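Local coordinates for protein 3-hydroxyisobutyryl-CoA hydrolase (Mycobacterium thermoresistibile, PDB 4HDT) that probably hydrolyses 3-hydroxyisobutyryl-CoA to 3-hydroxyisobutyrate and free CoA, as a zinc-binding member of the crotonase-like family, at residues L22-P27 with V57-A62. Residues are numbered along the deposited sequence; the frame is centred on the assembly and turned at random.
Sequences LTLNRP and VLLTGA
With CG anti to the backbone N (chi1 174°), Leu-59 sends CD1 across to the neighbouring strand, where it lies 4.0 Å from CG of Leu-24 and also meets CB of Leu-22. In Thr-60, chi1 of 66° sets OG1 between the backbone N and the carbonyl carbon and turns it to the side chain of Thr-23, which crosses at a slant and brings CG2 within 3.6 Å of OG1 of Thr-60. A water joins the two threonines: it lies 3.2 Å from OG1 of Thr-23 and 3.0 Å from OG1 of Thr-60, and donates a hydrogen bond to O of Leu-58. That carbonyl also accepts the nearly straight bond from N of Leu-22 (176° at the hydrogen). The parallel pairing goes on with hydrogen bonds from Thr-60 N to Leu-22 O and Leu-24 N to Thr-60 O, and ends with Ala-62 N, one residue beyond strand 56-61, bonded to O of Leu-24 at 2.8 Å. There CB of Ala-62 sits 3.5 Å from OD1 of Asn-25, whose ND2 is held by O of Glu-9. On the leucine face, Met-41 and Trp-48 of helix 35-49 cover Leu-59 and Leu-22, respectively. Strands 19-24 and 56-61 are thus adjacent parallel partners joined through that helix, a beta-alpha-beta crossover of the crotonase fold.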
loop_
_atom_site.group_PDB
_atom_site.type_symbol
_atom_site.label_atom_id
_atom_site.label_comp_id
_atom_site.label_asym_id
_atom_site.label_seq_id
_atom_site.Cartn_x
_atom_site.Cartn_y
_atom_site.Cartn_z
ATOM N N LEU A 22 14.998 -6.299 -9.901
ATOM C CA LEU A 22 14.427 -7.011 -8.774
ATOM C C LEU A 22 13.105 -7.580 -9.264
ATOM O O LEU A 22 12.198 -6.819 -9.537
ATOM C CB LEU A 22 14.215 -6.068 -7.584
ATOM C CG LEU A 22 15.502 -5.490 -7.012
ATOM C CD1 LEU A 22 15.176 -4.409 -5.995
ATOM C CD2 LEU A 22 16.313 -6.626 -6.383
ATOM N N THR A 23 12.994 -8.909 -9.322
ATOM C CA THR A 23 11.754 -9.526 -9.762
ATOM C C THR A 23 11.188 -10.359 -8.611
ATOM O O THR A 23 11.744 -11.370 -8.203
ATOM C CB THR A 23 11.953 -10.376 -11.034
ATOM O OG1 THR A 23 12.613 -9.603 -12.012
ATOM C CG2 THR A 23 10.610 -10.940 -11.586
ATOM N N LEU A 24 10.057 -9.911 -8.078
ATOM C CA LEU A 24 9.392 -10.646 -7.014
ATOM C C LEU A 24 8.948 -11.997 -7.602
ATOM O O LEU A 24 8.463 -12.023 -8.728
ATOM C CB LEU A 24 8.154 -9.900 -6.553
ATOM C CG LEU A 24 8.435 -8.502 -6.040
ATOM C CD1 LEU A 24 7.145 -7.907 -5.579
ATOM C CD2 LEU A 24 9.462 -8.508 -4.911
ATOM N N ASN A 25 9.177 -13.098 -6.884
ATOM C CA ASN A 25 9.069 -14.425 -7.532
ATOM C C ASN A 25 8.428 -15.463 -6.622
ATOM O O ASN A 25 9.013 -16.514 -6.349
ATOM C CB ASN A 25 10.450 -14.885 -8.029
ATOM C CG ASN A 25 10.392 -16.157 -8.844
ATOM O OD1 ASN A 25 9.453 -16.366 -9.646
ATOM N ND2 ASN A 25 11.349 -17.046 -8.614
ATOM N N ARG A 26 7.199 -15.198 -6.218
ATOM C CA ARG A 26 6.320 -16.210 -5.639
ATOM C C ARG A 26 4.991 -16.145 -6.407
ATOM O O ARG A 26 3.952 -15.778 -5.862
ATOM C CB ARG A 26 6.120 -15.966 -4.154
ATOM C CG ARG A 26 7.435 -15.835 -3.384
ATOM C CD ARG A 26 7.331 -16.210 -1.920
ATOM N NE ARG A 26 6.184 -15.650 -1.268
ATOM C CZ ARG A 26 5.546 -16.175 -0.228
ATOM N NH1 ARG A 26 4.503 -15.519 0.267
ATOM N NH2 ARG A 26 5.981 -17.290 0.363
ATOM N N PRO A 27 5.033 -16.477 -7.699
ATOM C CA PRO A 27 3.808 -16.198 -8.486
ATOM C C PRO A 27 2.546 -16.977 -8.065
ATOM O O PRO A 27 1.437 -16.473 -8.266
ATOM C CB PRO A 27 4.224 -16.535 -9.910
ATOM C CG PRO A 27 5.396 -17.425 -9.783
ATOM C CD PRO A 27 6.134 -16.928 -8.551
ATOM N N VAL A 57 17.102 1.204 -11.067
ATOM C CA VAL A 57 16.546 -0.058 -10.521
ATOM C C VAL A 57 15.179 -0.273 -11.150
ATOM O O VAL A 57 14.445 0.677 -11.313
ATOM C CB VAL A 57 16.410 0.024 -9.001
ATOM C CG1 VAL A 57 15.659 -1.198 -8.465
ATOM C CG2 VAL A 57 17.794 0.157 -8.335
ATOM N N LEU A 58 14.801 -1.527 -11.439
ATOM C CA LEU A 58 13.486 -1.844 -12.005
ATOM C C LEU A 58 12.885 -2.987 -11.217
ATOM O O LEU A 58 13.489 -4.063 -11.110
ATOM C CB LEU A 58 13.651 -2.245 -13.460
ATOM C CG LEU A 58 12.487 -2.894 -14.187
ATOM C CD1 LEU A 58 11.486 -1.825 -14.490
ATOM C CD2 LEU A 58 12.932 -3.583 -15.472
ATOM N N LEU A 59 11.708 -2.735 -10.665
ATOM C CA LEU A 59 10.979 -3.716 -9.859
ATOM C C LEU A 59 9.836 -4.247 -10.699
ATOM O O LEU A 59 8.999 -3.468 -11.192
ATOM C CB LEU A 59 10.422 -3.077 -8.587
ATOM C CG LEU A 59 9.514 -3.988 -7.736
ATOM C CD1 LEU A 59 10.293 -5.156 -7.106
ATOM C CD2 LEU A 59 8.699 -3.232 -6.699
ATOM N N THR A 60 9.797 -5.572 -10.851
ATOM C CA THR A 60 8.671 -6.245 -11.499
ATOM C C THR A 60 8.292 -7.489 -10.676
ATOM O O THR A 60 8.950 -7.831 -9.708
ATOM C CB THR A 60 8.976 -6.691 -12.942
ATOM O OG1 THR A 60 9.980 -7.720 -12.943
ATOM C CG2 THR A 60 9.459 -5.608 -13.775
ATOM N N GLY A 61 7.187 -8.110 -11.038
ATOM C CA GLY A 61 6.735 -9.375 -10.443
ATOM C C GLY A 61 6.586 -10.478 -11.465
ATOM O O GLY A 61 6.234 -10.232 -12.629
ATOM N N ALA A 62 6.857 -11.722 -11.044
ATOM C CA ALA A 62 6.773 -12.843 -11.953
ATOM C C ALA A 62 5.303 -13.163 -12.193
ATOM O O ALA A 62 4.459 -12.794 -11.398
ATOM C CB ALA A 62 7.488 -14.027 -11.365
HETATM O O HOH W 1 12.695 -6.514 -12.747
#